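Local coordinates for thiosulfate sulfurtransferase YnjE (Escherichia coli, PDB 2WLR), which catalyses the transfer of sulfur from thiosulfate to cyanide, giving thiocyanate and sulfite, through an enzyme-bound persulfide, at residues Arg26-Tyr31 / Asp337-Ser342; Asn32-Thr37 / Pro128-Asp133; Glu331-Pro336 / Thr347-Ala352; Arg341-Ile346 / Arg379-Lys384. All coordinates share one frame; numbering follows the deposited sequence.

In the fold
Contacts 1 and 2 join rhodanese domains, whereas contacts 3 and 4 lie within the third. Contact 1 is a buried polar joint, wet with water, between helix 28-32 of the first domain and a loop of the third; contact 2 follows directly along the chain from that helix but is an apolar tryptophan pair with the second domain. Contacts 3 and 4 both use helix 343-351, and selenomethionines supply much of their packing. Contact 3 is only partly buried and pairs a methyl with an aromatic face; contact 4, buried, is aliphatic. R341 and S342 belong to both contacts 1 and 4, and the R341 N to F333 O bond ties this loop to contact 3.

Contact 1: Arg26-Tyr31 / Asp337-Ser342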
# COMPACT_ATOMS: atom_id res chain seq x y z
N ARG A 26 -9.70 1.67 15.63
CA ARG A 26 -8.60 2.61 15.54
C ARG A 26 -8.20 2.86 14.08
O ARG A 26 -8.53 2.08 13.23
CB ARG A 26 -7.39 2.00 16.25
CG ARG A 26 -7.60 1.77 17.72
CD ARG A 26 -6.41 1.13 18.38
NE ARG A 26 -6.18 -0.18 17.81
CZ ARG A 26 -5.11 -0.93 18.07
NH1 ARG A 26 -4.16 -0.50 18.90
NH2 ARG A 26 -4.96 -2.08 17.48
N PRO A 27 -7.43 3.91 13.82
CA PRO A 27 -6.88 4.07 12.47
C PRO A 27 -6.03 2.87 12.07
O PRO A 27 -5.48 2.14 12.91
CB PRO A 27 -6.02 5.33 12.60
CG PRO A 27 -6.64 6.09 13.70
CD PRO A 27 -7.13 5.07 14.68
N SER A 28 -5.89 2.67 10.78
CA SER A 28 -5.24 1.48 10.27
C SER A 28 -3.76 1.36 10.66
O SER A 28 -3.24 0.28 10.75
CB SER A 28 -5.41 1.35 8.76
OG SER A 28 -4.73 2.38 8.07
N ALA A 29 -3.09 2.48 10.91
CA ALA A 29 -1.72 2.42 11.32
C ALA A 29 -1.57 1.54 12.54
O ALA A 29 -0.66 0.72 12.61
CB ALA A 29 -1.21 3.79 11.62
N PHE A 30 -2.49 1.69 13.48
CA PHE A 30 -2.41 0.93 14.73
C PHE A 30 -2.88 -0.51 14.51
O PHE A 30 -2.29 -1.44 15.03
CB PHE A 30 -3.16 1.65 15.86
CG PHE A 30 -2.70 3.07 16.07
CD1 PHE A 30 -1.37 3.35 16.25
CD2 PHE A 30 -3.60 4.10 16.01
CE1 PHE A 30 -0.93 4.66 16.40
CE2 PHE A 30 -3.18 5.41 16.18
CZ PHE A 30 -1.84 5.68 16.37
N TYR A 31 -3.93 -0.68 13.76
CA TYR A 31 -4.36 -2.02 13.34
C TYR A 31 -3.20 -2.77 12.69
O TYR A 31 -2.99 -3.94 12.95
CB TYR A 31 -5.54 -1.89 12.37
CG TYR A 31 -6.06 -3.18 11.78
CD1 TYR A 31 -6.95 -3.98 12.44
CD2 TYR A 31 -5.63 -3.58 10.55
CE1 TYR A 31 -7.44 -5.12 11.90
CE2 TYR A 31 -6.12 -4.76 9.98
CZ TYR A 31 -7.01 -5.51 10.66
OH TYR A 31 -7.50 -6.69 10.12
N ASP A 337 -9.85 6.77 3.73
CA ASP A 337 -8.88 7.85 3.94
C ASP A 337 -7.62 7.70 3.09
O ASP A 337 -6.65 8.44 3.29
CB ASP A 337 -8.50 7.93 5.43
CG ASP A 337 -7.81 6.67 5.94
OD1 ASP A 337 -7.59 5.74 5.11
OD2 ASP A 337 -7.46 6.66 7.14
N GLY A 338 -7.62 6.76 2.15
CA GLY A 338 -6.54 6.62 1.22
C GLY A 338 -5.42 5.67 1.63
O GLY A 338 -4.54 5.39 0.85
N THR A 339 -5.49 5.18 2.86
CA THR A 339 -4.51 4.25 3.39
C THR A 339 -4.71 2.84 2.86
O THR A 339 -5.76 2.52 2.34
CB THR A 339 -4.55 4.25 4.94
OG1 THR A 339 -5.84 3.83 5.41
CG2 THR A 339 -4.18 5.63 5.48
N MSE A 340 -3.70 1.99 3.02
CA MSE A 340 -3.76 0.62 2.51
C MSE A 340 -4.84 -0.15 3.22
O MSE A 340 -4.88 -0.23 4.47
CB MSE A 340 -2.40 -0.09 2.70
CG MSE A 340 -2.35 -1.46 2.03
SE MSE A 340 -0.96 -2.59 2.69
CE MSE A 340 -1.78 -2.99 4.38
N ARG A 341 -5.71 -0.82 2.44
CA ARG A 341 -6.72 -1.73 2.99
C ARG A 341 -6.07 -2.88 3.75
O ARG A 341 -4.90 -3.19 3.52
CB ARG A 341 -7.58 -2.31 1.89
CG ARG A 341 -8.55 -1.33 1.30
CD ARG A 341 -9.33 -2.01 0.20
NE ARG A 341 -10.29 -2.96 0.74
CZ ARG A 341 -10.90 -3.91 0.04
NH1 ARG A 341 -10.64 -4.08 -1.26
NH2 ARG A 341 -11.79 -4.69 0.64
N SER A 342 -6.83 -3.51 4.64
CA SER A 342 -6.26 -4.58 5.46
C SER A 342 -5.63 -5.69 4.64
O SER A 342 -6.15 -6.09 3.58
CB SER A 342 -7.29 -5.13 6.43
OG SER A 342 -7.88 -6.30 6.00
O HOH W 1 -3.22 1.03 6.27
O HOH W 2 -6.37 4.54 8.48
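S28 and T339 meet in a buried, water-mediated polar contact between the first and third rhodanese domains, where the start of helix 28-32 faces the loop leading into helix 343-351. S28 OG comes in broadside to the T339 CB-OG1 bond, 3.2 Å from T339 OG1. The S28 hydroxyl sits between its own backbone N and carbonyl carbon (chi1 67°), close to the helix start, and one water joins it to the loop: water 1 is 2.7 Å from S28 OG and probably donates to the carbonyl O of M340, a selenomethionine. Water 2 answers the helix end itself. It accepts from S28 N at 3.0 Å, an N-H of the first turn that has no carbonyl of its own helix to meet, and donates to D337 OD2 at 2.7 Å and to T339 OG1. The carboxylate is thus placed where the partial positive charge of a helix N-terminus would probably stabilise it. Small hydroxyl residues suit this joint because they leave room for the waters. Beside them the Y31 ring rests obliquely against S342, CE2 to CB 3.8 Å, while Y31 OH bonds to A48 O and the ring stacks on H44. M340 N reaches D235 of the second domain. G338, with positive phi, lets the loop turn, and T339 N donates to D337 OD1 at 3.1 Å (164°), the bond that defines an Asx turn.

Contact 2: Asn32-Thr37 / Pro128-Asp133; sequences NGWPQT and PQWLHD
W34 and W130 press their indoles together, the outer carbons of one six-membered ring lying against the five-membered ring of the other. W34 CH2 stands over one face of the W130 ring, and W34 CZ3 comes to 3.3 Å from W130 NE1. The planes are inclined at 50° and the centroids of the touching rings are 4.4 Å apart, a tilted pair. W130 leaves its helix with CG anti to the backbone N (chi1 177°), which carries the indole across to the loop of the first domain. Each N-H is spent elsewhere: W130 NE1 on T141 O, W34 NE1 on L125 O. A leucine in place of W130 would probably leave T141 O without its donor and open a gap against the six-membered ring of W34. Further out, W34 meets Y127 and F122 edge-to-face, so W34 sits in an aromatic cluster. Its backbone is set by the end of helix 28-32, which G33 closes in a Schellman motif at a positive phi that glycine tolerates. Tryptophan suits both places, offering a wide apolar surface and one donor for a backbone carbonyl. The chemistry implies an apolar joint between the first two domains, held mainly by dispersion.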
# COMPACT_ATOMS: atom_id res chain seq x y z
N ASN A 32 -2.45 -2.08 11.82
CA ASN A 32 -1.36 -2.72 11.09
C ASN A 32 -0.20 -3.16 11.99
O ASN A 32 0.59 -4.03 11.61
CB ASN A 32 -0.81 -1.80 10.00
CG ASN A 32 -1.78 -1.55 8.87
OD1 ASN A 32 -2.72 -2.31 8.65
ND2 ASN A 32 -1.46 -0.54 8.07
N GLY A 33 -0.05 -2.51 13.13
CA GLY A 33 1.05 -2.86 14.04
C GLY A 33 1.76 -1.71 14.71
O GLY A 33 2.48 -1.95 15.67
N TRP A 34 1.59 -0.48 14.28
CA TRP A 34 2.25 0.63 14.96
C TRP A 34 1.71 0.70 16.39
O TRP A 34 0.52 0.76 16.61
CB TRP A 34 2.00 1.95 14.27
CG TRP A 34 2.75 2.06 13.00
CD1 TRP A 34 2.24 1.90 11.74
CD2 TRP A 34 4.14 2.34 12.84
NE1 TRP A 34 3.23 2.04 10.83
CE2 TRP A 34 4.40 2.36 11.46
CE3 TRP A 34 5.19 2.61 13.72
CZ2 TRP A 34 5.66 2.60 10.93
CZ3 TRP A 34 6.44 2.83 13.21
CH2 TRP A 34 6.67 2.88 11.82
N PRO A 35 2.61 0.71 17.38
CA PRO A 35 2.10 0.90 18.74
C PRO A 35 1.59 2.33 18.99
O PRO A 35 2.10 3.28 18.41
CB PRO A 35 3.32 0.57 19.61
CG PRO A 35 4.34 -0.03 18.73
CD PRO A 35 4.05 0.41 17.34
N GLN A 36 0.64 2.47 19.89
CA GLN A 36 0.11 3.78 20.23
C GLN A 36 1.06 4.56 21.14
O GLN A 36 0.93 5.77 21.25
CB GLN A 36 -1.28 3.65 20.85
CG GLN A 36 -2.30 3.02 19.87
CD GLN A 36 -3.70 2.97 20.41
OE1 GLN A 36 -4.19 1.91 20.80
NE2 GLN A 36 -4.38 4.12 20.38
N THR A 37 1.96 3.85 21.81
CA THR A 37 3.01 4.45 22.67
C THR A 37 4.24 3.57 22.49
O THR A 37 4.14 2.41 22.08
CB THR A 37 2.64 4.40 24.16
OG1 THR A 37 2.36 3.04 24.53
CG2 THR A 37 1.42 5.27 24.44
N PRO A 128 1.50 9.95 9.58
CA PRO A 128 1.99 11.32 9.77
C PRO A 128 2.62 11.64 11.12
O PRO A 128 3.73 12.20 11.17
CB PRO A 128 0.75 12.18 9.48
CG PRO A 128 0.00 11.38 8.49
CD PRO A 128 0.17 9.95 8.98
N GLN A 129 1.95 11.32 12.21
CA GLN A 129 2.52 11.62 13.51
C GLN A 129 3.90 11.02 13.70
O GLN A 129 4.80 11.64 14.30
CB GLN A 129 1.59 11.21 14.65
CG GLN A 129 2.02 11.83 15.98
CD GLN A 129 1.90 13.35 15.98
OE1 GLN A 129 0.87 13.91 15.55
NE2 GLN A 129 2.95 14.03 16.43
N TRP A 130 4.11 9.82 13.18
CA TRP A 130 5.40 9.14 13.33
C TRP A 130 6.47 9.97 12.67
O TRP A 130 7.53 10.22 13.23
CB TRP A 130 5.35 7.74 12.69
CG TRP A 130 6.64 6.97 12.74
CD1 TRP A 130 7.05 6.14 13.75
CD2 TRP A 130 7.68 6.94 11.75
NE1 TRP A 130 8.27 5.60 13.45
CE2 TRP A 130 8.69 6.07 12.23
CE3 TRP A 130 7.88 7.58 10.52
CZ2 TRP A 130 9.86 5.84 11.52
CZ3 TRP A 130 9.03 7.32 9.82
CH2 TRP A 130 10.01 6.45 10.32
N LEU A 131 6.19 10.42 11.45
CA LEU A 131 7.16 11.17 10.69
C LEU A 131 7.41 12.51 11.34
O LEU A 131 8.53 12.98 11.37
CB LEU A 131 6.65 11.33 9.27
CG LEU A 131 7.58 11.97 8.26
CD1 LEU A 131 8.94 11.28 8.27
CD2 LEU A 131 6.90 11.89 6.90
N HIS A 132 6.36 13.15 11.83
CA HIS A 132 6.55 14.41 12.52
C HIS A 132 7.44 14.20 13.75
O HIS A 132 8.41 14.94 13.96
CB HIS A 132 5.21 15.02 12.87
CG HIS A 132 5.32 16.30 13.62
ND1 HIS A 132 5.86 17.44 13.07
CD2 HIS A 132 4.99 16.61 14.89
CE1 HIS A 132 5.84 18.41 13.97
NE2 HIS A 132 5.33 17.93 15.09
N ASP A 133 7.13 13.21 14.56
CA ASP A 133 7.95 12.92 15.75
C ASP A 133 9.40 12.65 15.38
O ASP A 133 10.31 13.15 16.05
CB ASP A 133 7.39 11.74 16.57
CG ASP A 133 6.06 12.04 17.24
OD1 ASP A 133 5.70 13.22 17.39
OD2 ASP A 133 5.36 11.07 17.60

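Contact 3: Glu331-Pro336 / Thr347-Ala352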
# COMPACT_ATOMS: atom_id res chain seq x y z
N GLU A 331 -8.58 2.45 -6.14
CA GLU A 331 -9.56 2.31 -5.07
C GLU A 331 -9.66 0.94 -4.41
O GLU A 331 -9.97 0.86 -3.20
CB GLU A 331 -10.98 2.68 -5.56
CG GLU A 331 -11.17 4.11 -6.00
CD GLU A 331 -11.01 4.27 -7.50
OE1 GLU A 331 -10.25 3.48 -8.13
OE2 GLU A 331 -11.64 5.20 -8.06
N ASP A 332 -9.38 -0.14 -5.14
CA ASP A 332 -9.51 -1.48 -4.59
C ASP A 332 -8.49 -1.76 -3.52
O ASP A 332 -8.59 -2.75 -2.85
CB ASP A 332 -9.39 -2.56 -5.68
CG ASP A 332 -10.46 -2.45 -6.76
OD1 ASP A 332 -11.56 -1.98 -6.42
OD2 ASP A 332 -10.22 -2.86 -7.93
N PHE A 333 -7.48 -0.91 -3.42
CA PHE A 333 -6.44 -1.11 -2.43
C PHE A 333 -6.51 -0.12 -1.27
O PHE A 333 -5.64 -0.20 -0.38
CB PHE A 333 -5.11 -1.03 -3.13
CG PHE A 333 -4.84 -2.24 -3.97
CD1 PHE A 333 -4.29 -3.38 -3.40
CD2 PHE A 333 -5.15 -2.24 -5.31
CE1 PHE A 333 -4.08 -4.52 -4.18
CE2 PHE A 333 -4.92 -3.39 -6.09
CZ PHE A 333 -4.38 -4.50 -5.50
N HIS A 334 -7.50 0.79 -1.27
CA HIS A 334 -7.49 1.92 -0.34
C HIS A 334 -8.71 1.91 0.55
O HIS A 334 -9.79 1.53 0.13
CB HIS A 334 -7.51 3.25 -1.07
CG HIS A 334 -6.32 3.51 -1.94
ND1 HIS A 334 -6.35 4.44 -2.95
CD2 HIS A 334 -5.09 2.96 -1.95
CE1 HIS A 334 -5.18 4.43 -3.57
NE2 HIS A 334 -4.38 3.56 -2.97
N ASN A 335 -8.49 2.28 1.82
CA ASN A 335 -9.54 2.66 2.76
C ASN A 335 -10.14 4.00 2.38
O ASN A 335 -9.62 4.70 1.50
CB ASN A 335 -8.95 2.72 4.18
CG ASN A 335 -8.50 1.39 4.71
OD1 ASN A 335 -7.42 1.27 5.30
ND2 ASN A 335 -9.28 0.38 4.50
N PRO A 336 -11.20 4.43 3.09
CA PRO A 336 -11.82 5.70 2.74
C PRO A 336 -10.92 6.91 2.94
O PRO A 336 -11.21 7.96 2.39
CB PRO A 336 -13.02 5.75 3.67
CG PRO A 336 -13.42 4.32 3.82
CD PRO A 336 -12.09 3.62 3.95
N THR A 347 -5.30 -10.03 0.65
CA THR A 347 -5.06 -11.44 0.50
C THR A 347 -6.26 -12.17 -0.10
O THR A 347 -6.10 -12.97 -1.00
CB THR A 347 -4.62 -12.08 1.81
OG1 THR A 347 -3.48 -11.37 2.30
CG2 THR A 347 -4.30 -13.56 1.62
N ALA A 348 -7.45 -11.85 0.37
CA ALA A 348 -8.67 -12.54 -0.13
C ALA A 348 -8.96 -12.19 -1.57
O ALA A 348 -9.37 -13.06 -2.37
CB ALA A 348 -9.83 -12.18 0.73
N MSE A 349 -8.77 -10.95 -1.95
CA MSE A 349 -9.09 -10.60 -3.31
C MSE A 349 -8.10 -11.24 -4.28
O MSE A 349 -8.49 -11.67 -5.37
CB MSE A 349 -9.33 -9.11 -3.53
CG MSE A 349 -8.20 -8.24 -3.63
SE MSE A 349 -8.94 -6.38 -3.70
CE MSE A 349 -7.21 -5.56 -3.56
N TRP A 350 -6.83 -11.36 -3.87
CA TRP A 350 -5.82 -12.06 -4.67
C TRP A 350 -6.07 -13.57 -4.71
O TRP A 350 -5.98 -14.19 -5.79
CB TRP A 350 -4.39 -11.70 -4.21
CG TRP A 350 -3.97 -10.31 -4.60
CD1 TRP A 350 -4.56 -9.51 -5.53
CD2 TRP A 350 -2.87 -9.58 -4.07
NE1 TRP A 350 -3.90 -8.31 -5.60
CE2 TRP A 350 -2.86 -8.34 -4.73
CE3 TRP A 350 -1.88 -9.86 -3.12
CZ2 TRP A 350 -1.92 -7.35 -4.46
CZ3 TRP A 350 -0.95 -8.87 -2.83
CH2 TRP A 350 -0.96 -7.65 -3.52
N LYS A 351 -6.43 -14.15 -3.57
CA LYS A 351 -6.67 -15.60 -3.51
C LYS A 351 -7.76 -16.00 -4.48
O LYS A 351 -7.65 -17.06 -5.13
CB LYS A 351 -7.03 -16.06 -2.10
CG LYS A 351 -7.32 -17.56 -1.99
CD LYS A 351 -7.64 -17.95 -0.57
CE LYS A 351 -7.81 -19.45 -0.42
NZ LYS A 351 -8.53 -19.71 0.87
N ALA A 352 -8.78 -15.16 -4.61
CA ALA A 352 -9.91 -15.43 -5.53
C ALA A 352 -9.47 -15.57 -6.99
O ALA A 352 -10.15 -16.23 -7.80
CB ALA A 352 -11.00 -14.38 -5.39
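F333 is met by two side chains of helix 343-351: the methyl of M349, a selenomethionine, comes over one face, and W350 comes to the ring's edge. M349 CE lies 3.6 Å from the F333 ring centroid and 21° off the ring normal, a CH-pi contact, with the selenium farther back in a Met-aromatic arrangement. M349 sets its CG between the backbone N and carbonyl carbon (chi1 79°) and then runs extended, which carries the methyl off the helix to the ring and to D332 O, 3.2 Å from CE. That oxygen is satisfied by R341 NH1. W350 CZ2 lies near the F333 plane, 3.6 Å from CE1, with the ring planes inclined at 55°; W350 NE1 is turned to G321 O. An alanine at F333 would probably leave the M349 methyl without its aromatic face and open a gap beside W350 CZ2. A flat ring suits the place because its face and its rim take different partners. F333 also packs on T374 and Y377 of helix 369-380, about 7 Å by side chain from R370, a probable substrate-binding residue; F333 thus touches both helices, while W350 meets F363 of strand 360-363 and links the cluster to the parallel sheet.

Contact 4: Arg341-Ile346 / Arg379-Lys384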
# COMPACT_ATOMS: atom_id res chain seq x y z
N ARG A 341 -5.71 -0.82 2.44
CA ARG A 341 -6.72 -1.73 2.99
C ARG A 341 -6.07 -2.88 3.75
O ARG A 341 -4.90 -3.19 3.52
CB ARG A 341 -7.58 -2.31 1.89
CG ARG A 341 -8.55 -1.33 1.30
CD ARG A 341 -9.33 -2.01 0.20
NE ARG A 341 -10.29 -2.96 0.74
CZ ARG A 341 -10.90 -3.91 0.04
NH1 ARG A 341 -10.64 -4.08 -1.26
NH2 ARG A 341 -11.79 -4.69 0.64
N SER A 342 -6.83 -3.51 4.64
CA SER A 342 -6.26 -4.58 5.46
C SER A 342 -5.63 -5.69 4.64
O SER A 342 -6.15 -6.09 3.58
CB SER A 342 -7.29 -5.13 6.43
OG SER A 342 -7.88 -6.30 6.00
N ALA A 343 -4.56 -6.25 5.18
CA ALA A 343 -3.84 -7.32 4.52
C ALA A 343 -4.75 -8.50 4.28
O ALA A 343 -4.66 -9.13 3.23
CB ALA A 343 -2.68 -7.75 5.36
N ASP A 344 -5.66 -8.78 5.22
CA ASP A 344 -6.56 -9.92 5.05
C ASP A 344 -7.42 -9.70 3.82
O ASP A 344 -7.72 -10.62 3.08
CB ASP A 344 -7.45 -10.08 6.30
CG ASP A 344 -6.76 -10.77 7.46
OD1 ASP A 344 -5.63 -11.29 7.32
OD2 ASP A 344 -7.37 -10.78 8.55
N ASP A 345 -7.89 -8.47 3.62
CA ASP A 345 -8.77 -8.19 2.51
C ASP A 345 -8.03 -8.26 1.17
O ASP A 345 -8.52 -8.83 0.21
CB ASP A 345 -9.43 -6.83 2.70
CG ASP A 345 -10.30 -6.78 3.96
OD1 ASP A 345 -10.58 -7.86 4.55
OD2 ASP A 345 -10.69 -5.66 4.35
N ILE A 346 -6.82 -7.71 1.10
CA ILE A 346 -6.00 -7.82 -0.10
C ILE A 346 -5.70 -9.29 -0.38
O ILE A 346 -5.81 -9.73 -1.54
CB ILE A 346 -4.71 -6.96 0.03
CG1 ILE A 346 -5.10 -5.49 0.11
CG2 ILE A 346 -3.79 -7.19 -1.14
CD1 ILE A 346 -3.99 -4.48 0.46
N ARG A 379 5.11 -6.45 -0.17
CA ARG A 379 6.34 -6.45 0.60
C ARG A 379 6.05 -6.24 2.10
O ARG A 379 6.53 -7.00 2.95
CB ARG A 379 7.27 -5.37 0.06
CG ARG A 379 8.57 -5.22 0.83
CD ARG A 379 9.40 -4.10 0.24
NE ARG A 379 10.58 -3.71 1.03
CZ ARG A 379 10.75 -2.56 1.68
NH1 ARG A 379 9.79 -1.65 1.77
NH2 ARG A 379 11.89 -2.35 2.32
N ALA A 380 5.21 -5.24 2.43
CA ALA A 380 4.83 -4.94 3.82
C ALA A 380 4.04 -6.11 4.43
O ALA A 380 4.11 -6.40 5.64
CB ALA A 380 4.01 -3.66 3.85
N MSE A 381 3.30 -6.81 3.57
CA MSE A 381 2.52 -7.99 3.95
C MSE A 381 3.38 -9.23 4.15
O MSE A 381 2.85 -10.29 4.53
CB MSE A 381 1.47 -8.27 2.88
CG MSE A 381 0.32 -7.31 2.93
SE MSE A 381 -0.76 -7.20 1.28
CE MSE A 381 -1.54 -8.92 1.13
N GLY A 382 4.67 -9.15 3.83
CA GLY A 382 5.59 -10.24 4.07
C GLY A 382 5.64 -11.25 2.95
O GLY A 382 6.17 -12.34 3.14
N TRP A 383 5.13 -10.91 1.76
CA TRP A 383 5.21 -11.84 0.65
C TRP A 383 6.67 -11.89 0.21
O TRP A 383 7.28 -10.85 -0.02
CB TRP A 383 4.29 -11.39 -0.49
CG TRP A 383 2.86 -11.62 -0.21
CD1 TRP A 383 2.23 -11.55 1.01
CD2 TRP A 383 1.89 -12.08 -1.14
NE1 TRP A 383 0.91 -11.91 0.86
CE2 TRP A 383 0.67 -12.23 -0.45
CE3 TRP A 383 1.92 -12.35 -2.51
CZ2 TRP A 383 -0.50 -12.67 -1.08
CZ3 TRP A 383 0.77 -12.79 -3.14
CH2 TRP A 383 -0.43 -12.94 -2.43
N LYS A 384 7.24 -13.09 0.13
CA LYS A 384 8.70 -13.24 0.08
C LYS A 384 9.25 -13.21 -1.34
O LYS A 384 10.44 -13.02 -1.52
CB LYS A 384 9.17 -14.53 0.77
CG LYS A 384 8.81 -14.60 2.25
CD LYS A 384 9.37 -15.84 2.93
CE LYS A 384 8.93 -15.92 4.40
NZ LYS A 384 7.44 -16.11 4.56
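M381, the selenomethionine that reaches across to A343 and I346, turns its carbonyl O to the edge of the W383 indole, in the plane of that ring; the contact itself is aliphatic, with no ring face between the two segments. Three groups carry it. The methylene M381 CG lies against A343 CB at 3.9 Å, and the terminal methyl CE reaches I346 CG2 at 3.6 Å. The chain stays anti at chi2 and then bends at chi3 (65°), which turns CE toward I346 and brings it to 3.8 Å from A343 O, an oxygen that already accepts from T347 OG1. I346 offers CG2 because that branch stands anti to its backbone N, and the selenium passes the same methyl at 3.9 Å. Alanine suits the first turn, where the backbones come close: the CA atoms of A343 and M381 are 6.4 Å apart. The flexible unbranched chain of M381 can fill the space down to I346 one turn on. Both segments are shaped by helix ends. S342 caps helix 343-351, its OG accepting from D345 N at 3.2 Å (156°), and G382 ends helix 369-380 in a Schellman motif, its positive phi easy for glycine. The start of helix 343-351 thus packs against the exit of helix 369-380, just before strand 386-389, while W383 meets W350 of the former helix edge-to-face.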